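Local coordinates for pinoresinol-lariciresinol reductase (Thuja plicata, PDB 1QYD), which reduces (-)-pinoresinol to (-)-lariciresinol and then to (+)-secoisolariciresinol with NADPH during lignan biosynthesis, at residues G118-I123 with T217-P222; V21-S26 with Y203-I208; L183-G188 with I275-D280. All coordinates share one frame; numbering follows the deposited sequence.

Interaction 1: residues G118-I123 with T217-P222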
# COMPACT_ATOMS: atom_id res chain seq x y z
N GLY A 118 15.10 -10.44 -6.37
CA GLY A 118 15.55 -9.10 -6.73
C GLY A 118 16.72 -8.59 -5.88
O GLY A 118 17.60 -9.33 -5.47
N MET A 119 16.67 -7.28 -5.62
CA MET A 119 17.69 -6.49 -4.95
C MET A 119 18.26 -6.77 -3.55
O MET A 119 19.38 -6.34 -3.25
CB MET A 119 17.26 -5.04 -4.88
CG MET A 119 17.16 -4.35 -6.22
SD MET A 119 17.13 -2.55 -6.00
CE MET A 119 18.72 -2.24 -6.69
N ASP A 120 17.48 -7.44 -2.69
CA ASP A 120 17.75 -7.78 -1.28
C ASP A 120 17.43 -6.64 -0.30
O ASP A 120 18.28 -5.81 0.03
CB ASP A 120 19.21 -8.23 -1.05
CG ASP A 120 19.53 -8.80 0.33
OD1 ASP A 120 20.52 -9.50 0.48
OD2 ASP A 120 18.81 -8.56 1.29
N PRO A 121 16.22 -6.71 0.30
CA PRO A 121 15.66 -5.68 1.15
C PRO A 121 16.44 -5.19 2.35
O PRO A 121 16.45 -3.98 2.60
CB PRO A 121 14.32 -6.24 1.52
CG PRO A 121 14.51 -7.72 1.41
CD PRO A 121 15.23 -7.76 0.10
N ASP A 122 17.08 -6.06 3.12
CA ASP A 122 17.78 -5.50 4.26
C ASP A 122 19.26 -5.27 4.02
O ASP A 122 20.06 -5.20 4.96
CB ASP A 122 17.53 -6.39 5.47
CG ASP A 122 17.89 -7.84 5.35
OD1 ASP A 122 17.22 -8.63 5.99
OD2 ASP A 122 18.84 -8.19 4.65
N ILE A 123 19.61 -5.19 2.71
CA ILE A 123 20.93 -4.73 2.29
C ILE A 123 20.60 -3.27 2.00
O ILE A 123 20.14 -2.82 0.95
CB ILE A 123 21.46 -5.48 1.03
CG1 ILE A 123 22.31 -6.66 1.51
CG2 ILE A 123 22.32 -4.58 0.12
CD1 ILE A 123 23.64 -6.36 2.25
N THR A 217 21.12 -16.02 2.90
CA THR A 217 20.65 -15.32 1.69
C THR A 217 21.42 -15.91 0.52
O THR A 217 22.63 -16.12 0.61
CB THR A 217 20.91 -13.78 1.77
OG1 THR A 217 20.22 -13.29 2.94
CG2 THR A 217 20.37 -13.04 0.55
N MET A 218 20.73 -16.27 -0.58
CA MET A 218 21.37 -16.87 -1.73
C MET A 218 21.41 -15.86 -2.84
O MET A 218 20.37 -15.54 -3.41
CB MET A 218 20.60 -18.10 -2.22
CG MET A 218 21.41 -18.74 -3.32
SD MET A 218 20.43 -19.88 -4.31
CE MET A 218 21.51 -21.22 -4.04
N TYR A 219 22.60 -15.34 -3.12
CA TYR A 219 22.82 -14.38 -4.20
C TYR A 219 23.15 -15.14 -5.49
O TYR A 219 23.84 -16.15 -5.48
CB TYR A 219 23.99 -13.46 -3.86
CG TYR A 219 23.80 -12.54 -2.66
CD1 TYR A 219 22.89 -11.49 -2.72
CD2 TYR A 219 24.54 -12.72 -1.49
CE1 TYR A 219 22.73 -10.64 -1.62
CE2 TYR A 219 24.38 -11.88 -0.39
CZ TYR A 219 23.48 -10.84 -0.46
OH TYR A 219 23.32 -9.99 0.62
N ILE A 220 22.59 -14.75 -6.63
CA ILE A 220 23.02 -15.35 -7.89
C ILE A 220 23.81 -14.16 -8.44
O ILE A 220 23.31 -13.03 -8.60
CB ILE A 220 21.83 -15.70 -8.79
CG1 ILE A 220 20.73 -16.47 -8.08
CG2 ILE A 220 22.42 -16.56 -9.89
CD1 ILE A 220 19.64 -17.11 -8.95
N ARG A 221 25.12 -14.45 -8.59
CA ARG A 221 26.09 -13.45 -9.04
C ARG A 221 26.95 -14.02 -10.14
O ARG A 221 28.16 -14.11 -9.92
CB ARG A 221 27.02 -13.01 -7.87
CG ARG A 221 26.49 -11.82 -7.13
CD ARG A 221 27.42 -11.33 -6.06
NE ARG A 221 26.85 -10.11 -5.51
CZ ARG A 221 27.38 -9.43 -4.49
NH1 ARG A 221 28.49 -9.80 -3.84
NH2 ARG A 221 26.79 -8.31 -4.13
N PRO A 222 26.43 -14.47 -11.30
CA PRO A 222 27.13 -15.41 -12.18
C PRO A 222 28.26 -14.60 -12.72
O PRO A 222 28.04 -13.47 -13.17
CB PRO A 222 26.19 -15.81 -13.24
CG PRO A 222 24.88 -15.33 -12.70
CD PRO A 222 25.20 -14.05 -11.94

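Interaction 2: residues V21-S26 with Y203-I208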
# COMPACT_ATOMS: atom_id res chain seq x y z
N VAL A 21 8.29 -23.03 -11.05
CA VAL A 21 7.43 -24.18 -11.36
C VAL A 21 8.02 -25.16 -12.38
O VAL A 21 8.13 -26.33 -12.03
CB VAL A 21 6.03 -23.72 -11.89
CG1 VAL A 21 5.17 -24.93 -12.18
CG2 VAL A 21 5.27 -22.94 -10.86
N ASN A 22 8.43 -24.80 -13.60
CA ASN A 22 8.95 -25.85 -14.47
C ASN A 22 10.30 -26.37 -13.98
O ASN A 22 10.67 -27.49 -14.29
CB ASN A 22 9.12 -25.37 -15.92
CG ASN A 22 8.89 -26.55 -16.89
OD1 ASN A 22 9.58 -27.59 -16.89
ND2 ASN A 22 7.88 -26.43 -17.76
N ALA A 23 11.02 -25.61 -13.17
CA ALA A 23 12.27 -26.08 -12.60
C ALA A 23 12.02 -27.26 -11.66
O ALA A 23 12.69 -28.28 -11.78
CB ALA A 23 12.95 -24.97 -11.81
N SER A 24 11.04 -27.12 -10.75
CA SER A 24 10.59 -28.16 -9.85
C SER A 24 10.35 -29.48 -10.54
O SER A 24 10.98 -30.51 -10.30
CB SER A 24 9.31 -27.72 -9.22
OG SER A 24 9.42 -26.96 -8.05
N ILE A 25 9.42 -29.39 -11.51
CA ILE A 25 9.01 -30.54 -12.29
C ILE A 25 10.26 -31.09 -12.97
O ILE A 25 10.68 -32.17 -12.56
CB ILE A 25 7.85 -30.05 -13.22
CG1 ILE A 25 6.69 -29.52 -12.37
CG2 ILE A 25 7.25 -31.19 -14.02
CD1 ILE A 25 5.43 -29.00 -13.13
N SER A 26 11.01 -30.38 -13.82
CA SER A 26 12.22 -30.93 -14.46
C SER A 26 13.41 -31.35 -13.58
O SER A 26 14.26 -32.09 -14.07
CB SER A 26 12.74 -29.94 -15.53
OG SER A 26 12.90 -28.61 -15.07
N TYR A 203 18.33 -22.49 -10.03
CA TYR A 203 19.09 -22.27 -8.82
C TYR A 203 18.22 -22.21 -7.57
O TYR A 203 18.76 -22.44 -6.48
CB TYR A 203 19.89 -20.96 -8.93
CG TYR A 203 21.15 -21.07 -9.77
CD1 TYR A 203 21.41 -20.13 -10.78
CD2 TYR A 203 22.02 -22.14 -9.56
CE1 TYR A 203 22.53 -20.25 -11.59
CE2 TYR A 203 23.14 -22.26 -10.37
CZ TYR A 203 23.38 -21.33 -11.37
OH TYR A 203 24.48 -21.52 -12.18
N THR A 204 16.91 -21.88 -7.65
CA THR A 204 16.11 -21.89 -6.44
C THR A 204 15.65 -23.30 -6.15
O THR A 204 15.53 -23.60 -4.96
CB THR A 204 14.83 -20.99 -6.47
OG1 THR A 204 14.02 -21.43 -7.52
CG2 THR A 204 15.12 -19.55 -6.72
N ILE A 205 15.44 -24.21 -7.12
CA ILE A 205 15.06 -25.56 -6.74
C ILE A 205 16.25 -26.39 -6.26
O ILE A 205 16.09 -27.39 -5.56
CB ILE A 205 14.30 -26.19 -7.94
CG1 ILE A 205 12.86 -25.77 -7.79
CG2 ILE A 205 14.20 -27.69 -7.94
CD1 ILE A 205 12.62 -24.30 -8.17
N LYS A 206 17.46 -25.93 -6.59
CA LYS A 206 18.69 -26.52 -6.06
C LYS A 206 19.09 -26.00 -4.65
O LYS A 206 19.86 -26.65 -3.96
CB LYS A 206 19.83 -26.26 -7.04
CG LYS A 206 19.58 -26.95 -8.38
CD LYS A 206 20.89 -27.27 -9.06
CE LYS A 206 20.55 -28.21 -10.17
NZ LYS A 206 21.64 -29.11 -10.43
N SER A 207 18.61 -24.83 -4.19
CA SER A 207 18.84 -24.36 -2.85
C SER A 207 18.01 -25.15 -1.84
O SER A 207 18.50 -25.53 -0.78
CB SER A 207 18.48 -22.90 -2.71
OG SER A 207 17.14 -22.59 -3.07
N ILE A 208 16.76 -25.37 -2.26
CA ILE A 208 15.61 -25.96 -1.60
C ILE A 208 15.83 -26.89 -0.43
O ILE A 208 15.29 -26.66 0.65
CB ILE A 208 14.80 -26.61 -2.76
CG1 ILE A 208 13.78 -25.58 -3.15
CG2 ILE A 208 14.05 -27.88 -2.42
CD1 ILE A 208 12.70 -26.12 -4.12

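Interaction 3: residues L183-G188 with I275-D280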
# COMPACT_ATOMS: atom_id res chain seq x y z
N LEU A 183 19.58 5.53 -23.86
CA LEU A 183 19.83 6.46 -22.77
C LEU A 183 20.74 5.71 -21.78
O LEU A 183 20.46 4.55 -21.47
CB LEU A 183 18.49 6.84 -22.15
CG LEU A 183 18.26 8.18 -21.39
CD1 LEU A 183 17.04 8.91 -21.97
CD2 LEU A 183 17.93 7.93 -19.92
N ILE A 184 21.90 6.29 -21.37
CA ILE A 184 22.77 5.66 -20.37
C ILE A 184 22.74 6.47 -19.07
O ILE A 184 22.57 7.68 -19.01
CB ILE A 184 24.27 5.52 -20.86
CG1 ILE A 184 24.39 4.62 -22.08
CG2 ILE A 184 25.09 4.85 -19.77
CD1 ILE A 184 25.81 4.10 -22.38
N TYR A 185 22.88 5.75 -17.97
CA TYR A 185 22.77 6.37 -16.68
C TYR A 185 24.16 6.68 -16.18
O TYR A 185 24.95 5.85 -15.73
CB TYR A 185 21.98 5.40 -15.79
CG TYR A 185 20.62 5.10 -16.43
CD1 TYR A 185 20.36 3.83 -16.97
CD2 TYR A 185 19.67 6.13 -16.57
CE1 TYR A 185 19.18 3.59 -17.66
CE2 TYR A 185 18.48 5.89 -17.23
CZ TYR A 185 18.25 4.63 -17.78
OH TYR A 185 17.13 4.43 -18.55
N GLY A 186 24.44 7.95 -16.42
CA GLY A 186 25.67 8.57 -15.97
C GLY A 186 26.85 8.24 -16.85
O GLY A 186 27.10 8.84 -17.90
N ASP A 187 27.56 7.26 -16.32
CA ASP A 187 28.74 6.71 -16.95
C ASP A 187 28.38 5.42 -17.64
O ASP A 187 28.78 5.19 -18.78
CB ASP A 187 29.82 6.47 -15.87
CG ASP A 187 29.44 5.74 -14.57
OD1 ASP A 187 30.35 5.41 -13.81
OD2 ASP A 187 28.26 5.49 -14.29
N GLY A 188 27.59 4.61 -16.95
CA GLY A 188 27.23 3.28 -17.40
C GLY A 188 28.37 2.32 -17.14
O GLY A 188 28.56 1.39 -17.90
N ILE A 275 20.00 0.45 -8.96
CA ILE A 275 20.77 -0.45 -9.84
C ILE A 275 21.97 0.26 -10.58
O ILE A 275 23.14 -0.14 -10.46
CB ILE A 275 19.81 -1.07 -10.93
CG1 ILE A 275 18.76 -1.92 -10.32
CG2 ILE A 275 20.57 -2.02 -11.83
CD1 ILE A 275 17.75 -2.39 -11.39
N PHE A 276 21.69 1.31 -11.37
CA PHE A 276 22.71 1.98 -12.18
C PHE A 276 23.04 3.41 -11.73
O PHE A 276 22.92 4.34 -12.53
CB PHE A 276 22.27 2.01 -13.69
CG PHE A 276 21.70 0.74 -14.34
CD1 PHE A 276 22.55 -0.29 -14.74
CD2 PHE A 276 20.31 0.60 -14.54
CE1 PHE A 276 22.02 -1.44 -15.33
CE2 PHE A 276 19.78 -0.55 -15.12
CZ PHE A 276 20.63 -1.57 -15.53
N PHE A 277 23.43 3.64 -10.45
CA PHE A 277 23.87 4.92 -9.88
C PHE A 277 24.50 4.79 -8.49
O PHE A 277 25.55 5.40 -8.25
CB PHE A 277 22.78 5.94 -9.67
CG PHE A 277 22.44 6.79 -10.87
CD1 PHE A 277 21.14 6.74 -11.41
CD2 PHE A 277 23.43 7.59 -11.46
CE1 PHE A 277 20.83 7.49 -12.53
CE2 PHE A 277 23.10 8.34 -12.59
CZ PHE A 277 21.81 8.29 -13.12
N ARG A 278 23.78 4.13 -7.55
CA ARG A 278 24.24 3.83 -6.20
C ARG A 278 24.72 2.38 -6.18
O ARG A 278 25.30 1.89 -5.20
CB ARG A 278 23.12 4.01 -5.14
CG ARG A 278 23.05 5.35 -4.37
CD ARG A 278 22.84 6.63 -5.23
NE ARG A 278 21.64 6.57 -6.06
CZ ARG A 278 20.96 7.61 -6.58
NH1 ARG A 278 21.30 8.89 -6.38
NH2 ARG A 278 19.87 7.33 -7.31
N GLY A 279 24.48 1.67 -7.28
CA GLY A 279 25.01 0.34 -7.53
C GLY A 279 24.69 -0.79 -6.57
O GLY A 279 25.53 -1.66 -6.41
N ASP A 280 23.49 -0.84 -5.96
CA ASP A 280 23.09 -1.92 -5.06
C ASP A 280 23.00 -3.36 -5.59
O ASP A 280 22.33 -4.20 -4.98
CB ASP A 280 21.74 -1.57 -4.44
CG ASP A 280 21.75 -0.30 -3.62
OD1 ASP A 280 20.77 0.45 -3.66
OD2 ASP A 280 22.75 -0.07 -2.93

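Interaction 1: residues G118-I123 with T217-P222
Asp120 OD1 accepts a weak hydrogen bond from the hydroxyl of Tyr219, 2.8 Å from OH; the two side chains cross at about a right angle, with carboxylate and ring planes 37° apart. The same oxygen sits obliquely beside the ring, 3.3 Å from Tyr219 CE1. Thr217 closes in from the strand: its CG2 is 3.5 Å from Asp120 OD1 and lies over one face of the Tyr219 ring, offset toward the rim. With CG anti to its own carbonyl carbon (chi1 -64°), the Tyr219 ring leaves the strand toward the loop, and its hydroxyl also meets Ile123 CG1 at 3.6 Å. Tyr219 and Thr217, two positions apart, belong to strand 217-219, the middle of a three-stranded parallel sheet between 154-156 and 290-292. Facing them, Asp120 to Ile123 form a type I beta turn in the loop after strand 111-113, closed by the backbone hydrogen bond from Ile123 N to Asp120 O. The other carboxylate oxygen, Asp120 OD2, makes a salt bridge to Arg142 of helix 133-147, which also pairs with Asp122 and probably binds NADP(+). A phenylalanine in place of Tyr219 would probably deprive Asp120 OD1 of its hydroxyl partner from the strand and leave the carboxylate more dependent on Arg142 for its orientation.

Interaction 2: residues V21-S26 with Y203-I208
Ser24 and Ile205 bring the two helical segments to a CA-CA separation of 6.0 Å, their nearest backbone approach. So short a spacing goes with the small side chains, Ala23 and Ser24, that helix 17-26 presents here to helix 197-207. Ile205 is the larger partner and supplies both of its branches. Its CG2 is anti to the backbone N and lies against the backbone of the opposing helix, 4.1 Å from Ser24 CA. The other branch, with chi1 at -86°, runs alongside the same helix: CG1 meets Ser24 OG at 3.6 Å and CD1 ends against Ala23 CB at 3.7 Å. Contact is by van der Waals packing, with no hydrogen bond joining the segments.

Helix 17-26 follows strand 7-10 and the glycine-rich turn of a Rossmann-type nucleotide-binding domain, a turn that probably holds NADP(+). It is the connecting helix of the beta-alpha-beta unit running from strand 7-10 to strand 31-34, and Ser24 touches both strands. Helix 197-207 packs next to it: Thr204 and Ser207 touch Leu113 of strand 111-113, and Ile208, the next residue in the chain, touches Val7 of strand 7-10.

Both segments also carry serine hydroxyls turned back on their own backbone. Asn22 O is gripped twice, by Ser26 N at 2.9 Å and by Ser26 OG at 2.6 Å, the two donors arriving from opposite faces of the carbonyl plane. On the other segment Ser207 OG bonds to Thr204 O at 2.7 Å, with the hydroxyl tilted 28° from that plane.

Interaction 3: residues L183-G188 with I275-D280
Tyr185 CB is set between two consecutive phenylalanines, 4.0 Å from Phe276 CB and 3.9 Å from Phe277 CZ, and it also rests 3.6 Å from the backbone oxygen Phe276 O. All three aromatic residues carry CG anti to their own carbonyl carbon, yet their rings end in different places. From Tyr185 (chi1 -57°) and Phe276 (chi1 -46°) the two side chains cross obliquely, but their ring planes are nearly parallel, 22° apart, and slid past one another: the centroids are 6.0 Å apart and overlap is slight. Their nearest ring atoms are Tyr185 CD1 and Phe276 CD2. The Phe276 ring is supported within its own segment, where Ile275 CG2 sits 3.5 Å above the plane of that ring, over its centre.

Phe277 reaches the tyrosine differently. The far end of its ring comes up to the start of the Tyr185 side chain and the following peptide, with CE2 4.1 Å from Gly186 N. That peptide begins a type II' beta turn from Tyr185 to Gly188, in which Gly186 takes a positive phi; a beta carbon there would lie tight against Phe277 CE2. The turn is closed by a weak backbone bond from Gly188 N to Tyr185 O, and the same N-H bonds weakly to Asp187 OD2.

Outside the pair of loops, Tyr185 OH bonds to Ala169 O and the Phe277 ring meets that of Tyr273. Phe276 just follows helix 272-275, its side chain about 8 Å from that of His271, a probable substrate-binding residue. Gln229 of helix 229-241 bonds to Tyr185 N and touches Phe276, whose side chain also packs on Met159 of strand 159-160.

Interactions 1 and 2 are buried, whereas interaction 3 is only partly so and lies farthest from the chain centre. Interaction 2 is helix-on-helix packing beside the Rossmann-type sheet; interaction 1 joins a loop to a strand of the second sheet through a polar pair; interaction 3 is aromatic packing between two loops. Interaction 1 touches both others. Met218 packs on Ser207 and Tyr203, and Ile220 on Tyr203, as helix 197-207 leads on to strand 217-219. On its other flank, Met119 CE meets Ile275 and Asp280. Interactions 2 and 3 lie on opposite sides of the chain's centre, their nearest atoms about 17 Å apart.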